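Local atomic coordinates of DNA polymerase (Bacillus phage phi29, PDB entry 2PY5), a protein that replicates the viral genome by protein-primed, highly processive DNA synthesis with strand displacement, and proofreads its product with a 3'-5' exonuclease. Residues G28-I32 / E33-E37; L126-P129 / V130-A134; Y156-T159 / P160-A164; Y165-N168 / D169-I173. The protein carries 2 engineered substitutions. All coordinates share one frame; numbering follows the deposited sequence.

Interaction 1: G28-I32 / E33-E37; sequences GYMNI and EDHSE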
# COMPACT_ATOMS: atom_id res chain seq x y z
N GLY F 28 -10.03 11.04 -22.53
CA GLY F 28 -11.42 10.66 -22.35
C GLY F 28 -11.88 11.22 -21.03
O GLY F 28 -11.10 11.26 -20.06
N TYR F 29 -13.13 11.68 -20.99
CA TYR F 29 -13.83 11.95 -19.73
C TYR F 29 -15.22 11.35 -19.74
O TYR F 29 -15.83 11.23 -20.78
CB TYR F 29 -13.89 13.45 -19.39
CG TYR F 29 -14.71 14.33 -20.31
CD1 TYR F 29 -16.12 14.33 -20.25
CD2 TYR F 29 -14.10 15.19 -21.21
CE1 TYR F 29 -16.88 15.14 -21.08
CE2 TYR F 29 -14.85 16.01 -22.04
CZ TYR F 29 -16.25 15.99 -21.96
OH TYR F 29 -17.02 16.79 -22.78
N MET F 30 -15.70 10.95 -18.56
CA MET F 30 -17.02 10.33 -18.42
C MET F 30 -17.60 10.74 -17.07
O MET F 30 -16.96 10.59 -16.04
CB MET F 30 -16.92 8.80 -18.51
CG MET F 30 -18.25 8.10 -18.30
SD MET F 30 -18.23 6.32 -18.61
CE MET F 30 -18.25 6.27 -20.39
N ASN F 31 -18.84 11.25 -17.10
CA ASN F 31 -19.58 11.67 -15.90
C ASN F 31 -19.86 10.42 -15.05
O ASN F 31 -20.49 9.48 -15.52
CB ASN F 31 -20.87 12.35 -16.37
CG ASN F 31 -21.67 13.00 -15.26
OD1 ASN F 31 -22.40 13.97 -15.50
ND2 ASN F 31 -21.59 12.47 -14.08
N ILE F 32 -19.33 10.42 -13.84
CA ILE F 32 -19.40 9.27 -12.92
C ILE F 32 -20.84 8.94 -12.54
O ILE F 32 -21.18 7.77 -12.30
CB ILE F 32 -18.54 9.56 -11.66
CG1 ILE F 32 -17.06 9.52 -12.04
CG2 ILE F 32 -18.81 8.57 -10.51
CD1 ILE F 32 -16.12 10.04 -10.94
N GLU F 33 -21.68 9.97 -12.51
CA GLU F 33 -23.10 9.80 -12.18
C GLU F 33 -23.95 9.42 -13.39
O GLU F 33 -24.97 8.76 -13.23
CB GLU F 33 -23.66 11.08 -11.54
CG GLU F 33 -22.93 11.48 -10.26
CD GLU F 33 -23.51 12.74 -9.64
OE1 GLU F 33 -23.41 13.81 -10.26
OE2 GLU F 33 -24.07 12.65 -8.52
N ASP F 34 -23.53 9.84 -14.58
CA ASP F 34 -24.26 9.57 -15.82
C ASP F 34 -23.28 9.11 -16.88
O ASP F 34 -22.75 9.92 -17.66
CB ASP F 34 -25.00 10.83 -16.29
CG ASP F 34 -25.69 10.64 -17.64
OD1 ASP F 34 -25.86 9.48 -18.09
OD2 ASP F 34 -26.06 11.65 -18.26
N HIS F 35 -23.06 7.80 -16.92
CA HIS F 35 -22.02 7.23 -17.78
C HIS F 35 -22.34 7.42 -19.27
O HIS F 35 -21.54 7.06 -20.12
CB HIS F 35 -21.75 5.74 -17.44
CG HIS F 35 -21.40 5.49 -16.00
ND1 HIS F 35 -21.55 4.26 -15.41
CD2 HIS F 35 -20.95 6.32 -15.03
CE1 HIS F 35 -21.19 4.33 -14.13
NE2 HIS F 35 -20.82 5.58 -13.88
N SER F 36 -23.50 8.00 -19.58
CA SER F 36 -23.85 8.34 -20.96
C SER F 36 -23.23 9.67 -21.44
O SER F 36 -23.14 9.91 -22.64
CB SER F 36 -25.39 8.40 -21.14
OG SER F 36 -25.94 9.64 -20.73
N GLU F 37 -22.82 10.52 -20.50
CA GLU F 37 -22.15 11.78 -20.83
C GLU F 37 -20.64 11.57 -20.83
O GLU F 37 -20.02 11.43 -19.76
CB GLU F 37 -22.49 12.88 -19.82
CG GLU F 37 -21.87 14.23 -20.17
CD GLU F 37 -21.79 15.19 -19.02
OE1 GLU F 37 -22.60 15.07 -18.06
OE2 GLU F 37 -20.92 16.09 -19.08
O HOH W 1 -19.84 17.28 -21.31

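Interaction 2: L126-P129 / V130-A134; sequences LPFP and VKKIA. With nucleotides of chain A.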
# COMPACT_ATOMS: atom_id res chain seq x y z
N LEU F 126 -9.17 3.66 -4.79
CA LEU F 126 -9.25 2.30 -5.26
C LEU F 126 -7.82 1.85 -5.56
O LEU F 126 -7.34 1.95 -6.69
CB LEU F 126 -10.14 2.25 -6.51
CG LEU F 126 -11.60 2.71 -6.30
CD1 LEU F 126 -12.25 3.02 -7.67
CD2 LEU F 126 -12.40 1.66 -5.51
N PRO F 127 -7.09 1.39 -4.51
CA PRO F 127 -5.64 1.14 -4.64
C PRO F 127 -5.26 -0.17 -5.37
O PRO F 127 -4.61 -1.05 -4.80
CB PRO F 127 -5.18 1.17 -3.19
CG PRO F 127 -6.36 0.60 -2.44
CD PRO F 127 -7.55 1.21 -3.12
N PHE F 128 -5.68 -0.28 -6.63
CA PHE F 128 -5.43 -1.45 -7.47
C PHE F 128 -5.34 -0.97 -8.89
O PHE F 128 -5.90 0.07 -9.20
CB PHE F 128 -6.56 -2.48 -7.36
CG PHE F 128 -7.09 -2.66 -5.98
CD1 PHE F 128 -8.19 -1.93 -5.54
CD2 PHE F 128 -6.50 -3.56 -5.13
CE1 PHE F 128 -8.68 -2.10 -4.24
CE2 PHE F 128 -6.98 -3.75 -3.83
CZ PHE F 128 -8.08 -3.01 -3.40
N PRO F 129 -4.67 -1.74 -9.77
CA PRO F 129 -4.75 -1.37 -11.19
C PRO F 129 -6.19 -1.43 -11.71
O PRO F 129 -7.01 -2.17 -11.18
CB PRO F 129 -3.91 -2.43 -11.88
CG PRO F 129 -3.09 -3.07 -10.83
CD PRO F 129 -3.85 -2.92 -9.54
N VAL F 130 -6.47 -0.67 -12.77
CA VAL F 130 -7.80 -0.66 -13.40
C VAL F 130 -8.31 -2.06 -13.76
O VAL F 130 -9.45 -2.42 -13.48
CB VAL F 130 -7.81 0.24 -14.65
CG1 VAL F 130 -9.18 0.18 -15.34
CG2 VAL F 130 -7.48 1.66 -14.27
N LYS F 131 -7.45 -2.88 -14.36
CA LYS F 131 -7.82 -4.23 -14.73
C LYS F 131 -8.25 -5.07 -13.53
O LYS F 131 -9.18 -5.85 -13.63
CB LYS F 131 -6.66 -4.91 -15.46
CG LYS F 131 -6.42 -4.34 -16.84
CD LYS F 131 -7.35 -4.95 -17.88
CE LYS F 131 -6.83 -4.78 -19.29
NZ LYS F 131 -7.46 -5.77 -20.22
N LYS F 132 -7.57 -4.90 -12.39
CA LYS F 132 -7.92 -5.64 -11.17
C LYS F 132 -9.23 -5.14 -10.58
O LYS F 132 -10.05 -5.93 -10.12
CB LYS F 132 -6.79 -5.56 -10.15
CG LYS F 132 -7.11 -6.27 -8.84
CD LYS F 132 -5.85 -6.56 -8.02
CE LYS F 132 -6.20 -7.04 -6.63
NZ LYS F 132 -7.03 -8.28 -6.65
N ILE F 133 -9.42 -3.82 -10.59
CA ILE F 133 -10.70 -3.24 -10.18
C ILE F 133 -11.85 -3.82 -10.99
O ILE F 133 -12.86 -4.22 -10.43
CB ILE F 133 -10.70 -1.70 -10.31
CG1 ILE F 133 -9.72 -1.09 -9.30
CG2 ILE F 133 -12.13 -1.15 -10.08
CD1 ILE F 133 -9.35 0.36 -9.57
N ALA F 134 -11.70 -3.89 -12.30
CA ALA F 134 -12.78 -4.43 -13.12
C ALA F 134 -13.08 -5.88 -12.75
O ALA F 134 -14.24 -6.28 -12.62
CB ALA F 134 -12.45 -4.31 -14.61
P DT A 6 -2.77 0.95 -13.71
OP1 DT A 6 -4.22 1.08 -13.82
OP2 DT A 6 -2.08 -0.25 -14.20
O5' DT A 6 -2.08 2.13 -14.55
C5' DT A 6 -2.65 3.43 -14.57
C4' DT A 6 -1.69 4.34 -15.29
O4' DT A 6 -0.44 4.42 -14.59
C3' DT A 6 -1.31 3.83 -16.68
O3' DT A 6 -2.30 4.19 -17.65
C2' DT A 6 0.04 4.49 -16.91
C1' DT A 6 0.61 4.67 -15.51
N1 DT A 6 1.71 3.71 -15.17
C2 DT A 6 2.83 4.21 -14.55
O2 DT A 6 2.97 5.38 -14.26
N3 DT A 6 3.78 3.26 -14.28
C4 DT A 6 3.72 1.90 -14.55
O4 DT A 6 4.64 1.15 -14.25
C5 DT A 6 2.50 1.45 -15.18
C7 DT A 6 2.32 0.01 -15.52
C6 DT A 6 1.56 2.37 -15.46
P DT A 5 -0.01 -1.72 -8.41
OP1 DT A 5 -0.92 -1.74 -7.24
OP2 DT A 5 0.47 -2.97 -9.01
O5' DT A 5 -0.72 -0.85 -9.57
C5' DT A 5 -1.46 0.30 -9.25
C4' DT A 5 -1.12 1.41 -10.20
O4' DT A 5 0.22 1.82 -9.92
C3' DT A 5 -1.11 1.03 -11.67
O3' DT A 5 -2.38 1.27 -12.20
C2' DT A 5 -0.07 1.96 -12.28
C1' DT A 5 0.81 2.31 -11.10
N1 DT A 5 2.15 1.71 -11.12
C2 DT A 5 3.22 2.56 -11.04
O2 DT A 5 3.10 3.78 -10.98
N3 DT A 5 4.42 1.92 -11.06
C4 DT A 5 4.64 0.56 -11.13
O4 DT A 5 5.78 0.11 -11.14
C5 DT A 5 3.48 -0.28 -11.20
C7 DT A 5 3.60 -1.76 -11.29
C6 DT A 5 2.28 0.33 -11.20

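Interaction 3: Y156-T159 / P160-A164; sequences YKIT and PEEYA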
# COMPACT_ATOMS: atom_id res chain seq x y z
N TYR F 156 -3.09 12.65 -34.83
CA TYR F 156 -3.35 11.25 -35.15
C TYR F 156 -4.81 10.89 -34.87
O TYR F 156 -5.36 11.22 -33.81
CB TYR F 156 -2.39 10.34 -34.36
CG TYR F 156 -2.78 8.89 -34.30
CD1 TYR F 156 -2.46 8.03 -35.34
CD2 TYR F 156 -3.45 8.37 -33.21
CE1 TYR F 156 -2.81 6.69 -35.30
CE2 TYR F 156 -3.81 7.03 -33.17
CZ TYR F 156 -3.48 6.20 -34.21
OH TYR F 156 -3.82 4.87 -34.18
N LYS F 157 -5.41 10.22 -35.85
CA LYS F 157 -6.81 9.80 -35.79
C LYS F 157 -6.99 8.55 -34.94
O LYS F 157 -6.48 7.48 -35.27
CB LYS F 157 -7.31 9.54 -37.21
CG LYS F 157 -8.72 8.99 -37.34
CD LYS F 157 -9.18 9.11 -38.78
CE LYS F 157 -10.32 8.17 -39.12
NZ LYS F 157 -10.66 8.27 -40.57
N ILE F 158 -7.75 8.68 -33.85
CA ILE F 158 -8.01 7.57 -32.95
C ILE F 158 -8.85 6.50 -33.64
O ILE F 158 -9.89 6.82 -34.24
CB ILE F 158 -8.73 8.05 -31.66
CG1 ILE F 158 -7.91 9.12 -30.93
CG2 ILE F 158 -8.98 6.88 -30.72
CD1 ILE F 158 -8.69 9.83 -29.82
N THR F 159 -8.40 5.25 -33.60
CA THR F 159 -9.12 4.14 -34.23
C THR F 159 -10.34 3.74 -33.38
O THR F 159 -10.40 4.07 -32.21
CB THR F 159 -8.22 2.90 -34.46
OG1 THR F 159 -7.88 2.31 -33.20
CG2 THR F 159 -6.96 3.26 -35.24
N PRO F 160 -11.32 3.05 -33.99
CA PRO F 160 -12.44 2.53 -33.19
C PRO F 160 -12.00 1.64 -32.02
O PRO F 160 -12.60 1.70 -30.94
CB PRO F 160 -13.25 1.73 -34.21
CG PRO F 160 -12.92 2.35 -35.51
CD PRO F 160 -11.49 2.75 -35.42
N GLU F 161 -10.95 0.85 -32.25
CA GLU F 161 -10.40 -0.06 -31.24
C GLU F 161 -9.75 0.70 -30.07
O GLU F 161 -9.98 0.38 -28.89
CB GLU F 161 -9.38 -1.00 -31.89
CG GLU F 161 -9.98 -1.98 -32.91
CD GLU F 161 -10.13 -1.42 -34.34
OE1 GLU F 161 -9.81 -0.23 -34.59
OE2 GLU F 161 -10.57 -2.18 -35.22
N GLU F 162 -8.96 1.72 -30.39
CA GLU F 162 -8.35 2.58 -29.37
C GLU F 162 -9.43 3.33 -28.58
O GLU F 162 -9.34 3.45 -27.35
CB GLU F 162 -7.41 3.58 -30.03
CG GLU F 162 -6.16 2.93 -30.60
CD GLU F 162 -5.42 3.82 -31.59
OE1 GLU F 162 -5.97 4.87 -32.02
OE2 GLU F 162 -4.29 3.48 -31.94
N TYR F 163 -10.43 3.84 -29.29
CA TYR F 163 -11.56 4.57 -28.70
C TYR F 163 -12.30 3.69 -27.69
O TYR F 163 -12.63 4.14 -26.60
CB TYR F 163 -12.50 5.01 -29.83
CG TYR F 163 -13.66 5.92 -29.44
CD1 TYR F 163 -13.62 7.28 -29.71
CD2 TYR F 163 -14.82 5.40 -28.85
CE1 TYR F 163 -14.69 8.12 -29.39
CE2 TYR F 163 -15.89 6.22 -28.52
CZ TYR F 163 -15.82 7.58 -28.79
OH TYR F 163 -16.88 8.39 -28.48
N ALA F 164 -12.54 2.44 -28.08
CA ALA F 164 -13.23 1.48 -27.21
C ALA F 164 -12.43 1.18 -25.95
O ALA F 164 -13.00 1.07 -24.85
CB ALA F 164 -13.51 0.19 -27.99

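Interaction 4: Y165-N168 / D169-I173; sequences YIKN and DIQII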
# COMPACT_ATOMS: atom_id res chain seq x y z
N TYR F 165 -11.11 1.05 -26.08
CA TYR F 165 -10.25 0.82 -24.91
C TYR F 165 -10.29 2.00 -23.94
O TYR F 165 -10.37 1.83 -22.72
CB TYR F 165 -8.79 0.60 -25.33
CG TYR F 165 -8.41 -0.82 -25.67
CD1 TYR F 165 -8.63 -1.86 -24.77
CD2 TYR F 165 -7.79 -1.12 -26.88
CE1 TYR F 165 -8.27 -3.17 -25.08
CE2 TYR F 165 -7.42 -2.42 -27.20
CZ TYR F 165 -7.66 -3.44 -26.30
OH TYR F 165 -7.30 -4.73 -26.61
N ILE F 166 -10.23 3.22 -24.48
CA ILE F 166 -10.23 4.42 -23.67
C ILE F 166 -11.58 4.56 -22.95
O ILE F 166 -11.63 4.84 -21.74
CB ILE F 166 -9.92 5.69 -24.53
CG1 ILE F 166 -8.51 5.59 -25.13
CG2 ILE F 166 -10.08 6.97 -23.68
CD1 ILE F 166 -8.27 6.53 -26.33
N LYS F 167 -12.66 4.35 -23.68
CA LYS F 167 -14.00 4.40 -23.10
C LYS F 167 -14.16 3.37 -21.99
O LYS F 167 -14.76 3.64 -20.95
CB LYS F 167 -15.05 4.16 -24.19
CG LYS F 167 -16.45 4.51 -23.74
CD LYS F 167 -17.43 4.26 -24.83
CE LYS F 167 -18.84 4.51 -24.35
NZ LYS F 167 -19.84 4.30 -25.43
N ASN F 168 -13.62 2.17 -22.21
CA ASN F 168 -13.71 1.10 -21.20
C ASN F 168 -12.92 1.48 -19.95
O ASN F 168 -13.40 1.30 -18.82
CB ASN F 168 -13.19 -0.21 -21.79
CG ASN F 168 -13.26 -1.36 -20.81
OD1 ASN F 168 -12.28 -2.10 -20.64
ND2 ASN F 168 -14.41 -1.53 -20.17
N ASP F 169 -11.71 1.99 -20.14
CA ASP F 169 -10.88 2.42 -19.00
C ASP F 169 -11.57 3.45 -18.13
O ASP F 169 -11.62 3.29 -16.91
CB ASP F 169 -9.55 3.02 -19.46
CG ASP F 169 -8.54 1.98 -19.87
OD1 ASP F 169 -8.83 0.77 -19.78
OD2 ASP F 169 -7.43 2.39 -20.28
N ILE F 170 -12.10 4.51 -18.74
CA ILE F 170 -12.76 5.55 -17.94
C ILE F 170 -14.09 5.06 -17.34
O ILE F 170 -14.47 5.48 -16.27
CB ILE F 170 -12.95 6.89 -18.72
CG1 ILE F 170 -13.92 6.75 -19.92
CG2 ILE F 170 -11.57 7.40 -19.17
CD1 ILE F 170 -13.98 8.02 -20.79
N GLN F 171 -14.77 4.13 -18.01
CA GLN F 171 -16.04 3.62 -17.51
C GLN F 171 -15.83 2.67 -16.33
O GLN F 171 -16.66 2.64 -15.43
CB GLN F 171 -16.86 2.95 -18.62
CG GLN F 171 -18.24 2.50 -18.13
CD GLN F 171 -19.20 2.11 -19.24
OE1 GLN F 171 -20.16 1.37 -19.01
NE2 GLN F 171 -18.97 2.63 -20.43
N ILE F 172 -14.76 1.89 -16.35
CA ILE F 172 -14.45 1.01 -15.20
C ILE F 172 -14.30 1.86 -13.93
O ILE F 172 -14.91 1.56 -12.90
CB ILE F 172 -13.17 0.19 -15.44
CG1 ILE F 172 -13.44 -0.92 -16.45
CG2 ILE F 172 -12.65 -0.41 -14.10
CD1 ILE F 172 -12.18 -1.44 -17.12
N ILE F 173 -13.48 2.91 -14.02
CA ILE F 173 -13.25 3.78 -12.86
C ILE F 173 -14.54 4.56 -12.50
O ILE F 173 -14.86 4.69 -11.32
CB ILE F 173 -12.03 4.70 -13.07
CG1 ILE F 173 -10.74 3.87 -13.15
CG2 ILE F 173 -11.95 5.72 -11.95
CD1 ILE F 173 -10.45 2.96 -11.91
O HOH W 2 -9.94 -1.02 -21.42

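Interaction 1: G28-I32 / E33-E37
Asn31 and Glu37 hold the two ends of the turn together through a backbone hydrogen bond. The N-H of Asn31 meets the carbonyl oxygen of Glu37 at 2.9 Å, and the bond is nearly straight at 174°. The same carbonyl also receives the CA hydrogen of Met30, at 3.5 Å from Met30 CA to Glu37 O. Asn31 O also takes a weak bond from Asp34 N. Ile32 O takes a short but bent, weak bond from the ring nitrogen NE2 of His35, 2.7 Å away. The imidazole presents its edge here, and Asn31 O lies beside CD2 close to the ring plane. Met30 SD approaches the ring obliquely, 3.8 Å from His35 CB. The bend at chi3 (-77°) brings Met30 CE to His35 O.

Asp34 OD1 is gripped twice, by the hydroxyl and by the backbone N-H of Ser36, both from one face of the carboxylate. A water donates to Glu37 OE2 and lies 3.2 Å from Tyr29 OH. The carboxylate of Glu37 is also held by a salt bridge to Lys7, which probably balances much of its charge, and by a hydrogen bond with Tyr9. An Asx turn at Asp34 and a type I turn from Asp34 to Glu37 thus build the connection between antiparallel strands 24-31 and 38-41, at one edge of the exonuclease domain sheet.

Interaction 2: L126-P129 / V130-A134
Phe128 and Ile133 pack at about a right angle, with Phe128 CB 4.0 Å from Ile133 CG1. Ile133 CD1 runs on to Leu126 CB, at 3.7 Å, and so touches two residues of the turn leading into the helix. Its CG1 lies beside the backbone N (chi1 -67°), which points the branch back toward the start of the helix. Lys132 lends its aliphatic part. Its CE comes obliquely to Phe128 CD2 at 3.8 Å, while the ammonium group pairs with Asp136. Pro127 CG lies above one face of the Phe128 ring, toward the rim.

Pro129 is the N-cap residue. Its carbonyl oxygen accepts a nearly straight bond from Ile133 N (3.0 Å, 169°) and a weak one from Lys132 N. This is the first turn of helix 130-136. The first N-H of the helix, that of Val130, points to the DNA. Val130 N meets OP1 of DT6 of chain A at 3.0 Å, with an angle of 176° at the hydrogen. Val130 CG2 also lies against OP1, and Pro129 CG rests 3.5 Å from O5' of DT5 of chain A.

Further out, His61 donates to Phe128 O and touches Val130 and Ile133. Lys131 NZ is held by the carbonyls of Leu142 and Gly144. Leu126 and Ile133 lean on helix 160-182. A phosphate taken by a backbone N-H at a helix start is probably also favoured by the helix dipole. The contacts made here are to phosphate and sugar-linking oxygens, consistent with binding that does not read the base.

Interaction 3: Y156-T159 / P160-A164
Thr159 and Glu162 bind each other twice by hydrogen bonds. Glu162 N gives its hydrogen to Thr159 OG1 at 3.1 Å, with an angle of 166°. In return Thr159 N reaches Glu162 OE1 at 2.9 Å, along a nearly straight line but from above the carboxylate plane. Thr159 OG1 sits between its own backbone N and carbonyl carbon (chi1 68°), which turns it to the start of the helix. The other carboxylate oxygen is used as well. Tyr156 OH donates to Glu162 OE2 at 2.7 Å, close to the carboxylate plane and on its syn side. The phenol and the carboxylate approach from opposite directions, with Glu162 CD at the ring edge and the two planes 55° apart. Backbone bonding adds Tyr163 N to Thr159 O at 2.9 Å.

The pair Thr159 and Glu162 is a capping box. It closes the N-terminal end of helix 160-182, with Thr159 as the N-cap and Pro160 as the first helical residue.

Charge pairing is supplied by Arg152, which forms a salt bridge to Glu162 OE2. This oxygen therefore has a second partner besides the phenol, and the carboxylate probably stays ionised.

Apolar contact is made by Ile158. Its CG2 lies anti to the backbone N and meets Glu162 CB at 3.7 Å and Tyr163 CB at 4.1 Å. Ile158 and Tyr163 both rest on Ile40 of strand 38-41.

Interaction 4: Y165-N168 / D169-I173
Asn168 and Ile172 meet one helical turn apart. The Ile172 CD1 methyl lies beside the amide of Asn168, 3.6 Å from Asn168 OD1. Asn168 CG is anti to the backbone N (chi1 -180°), which carries the amide out to Thr140 and Leu142. There OD1 takes the N-H of Leu142 and ND2 gives to the carbonyl of Thr140. Ile172 CG1 lies 3.2 Å from Asn168 O, and CD1 continues along the amide.

The carboxylate carbon of Asp169, CG, comes 3.4 Å from Tyr165 O. A water lies between OD1 of Asp169 and OD1 of Asn168, 2.7 Å from each. It also lies in the plane of the Tyr165 ring, at the edge, while the hydroxyl of Tyr165 donates to Lys143 O.

Ile170 takes the less common rotamer. Its CG1 is placed between backbone N and carbonyl carbon (chi1 66°), which lays it 3.4 Å from Lys167 O. Its side chain packs on Ala12, an engineered residue, and on Met30. Gln171 CB lies against Lys167 O.

Backbone bonds carry the helix through. Asp169 N to Tyr165 O is 2.9 Å, and Ile172 N to Asn168 O is 2.9 Å. Asp169 binds a magnesium ion in a structure of this protein. Here its side chain lies next to Glu14, which is essential for exonucleolysis, and a phosphate of the bound DNA. This placement is consistent with the acidic metal-binding cluster of 3'-5' exonuclease sites in B-family polymerases.

In the fold
All four interactions belong to the exonuclease and strand displacement region. They come in order along the chain, from interaction 1 to interaction 4. Interactions 3 and 4 adjoin on helix 160-182, with centres about 13 Å apart. That helix is the common element. Interaction 1, at the edge of the eight-stranded mixed sheet, touches interaction 4 through Met30 with Ile170 and Gln171. Interaction 2, on helix 130-136, touches it through Val130, Ile133 and Ala134 with Ile172 and Ile173. The centres of interactions 2 and 3 are about 23 Å apart, and these two do not touch. Helix 160-182 thus packs on both the sheet and helix 130-136, and carries the magnesium-binding Asp169.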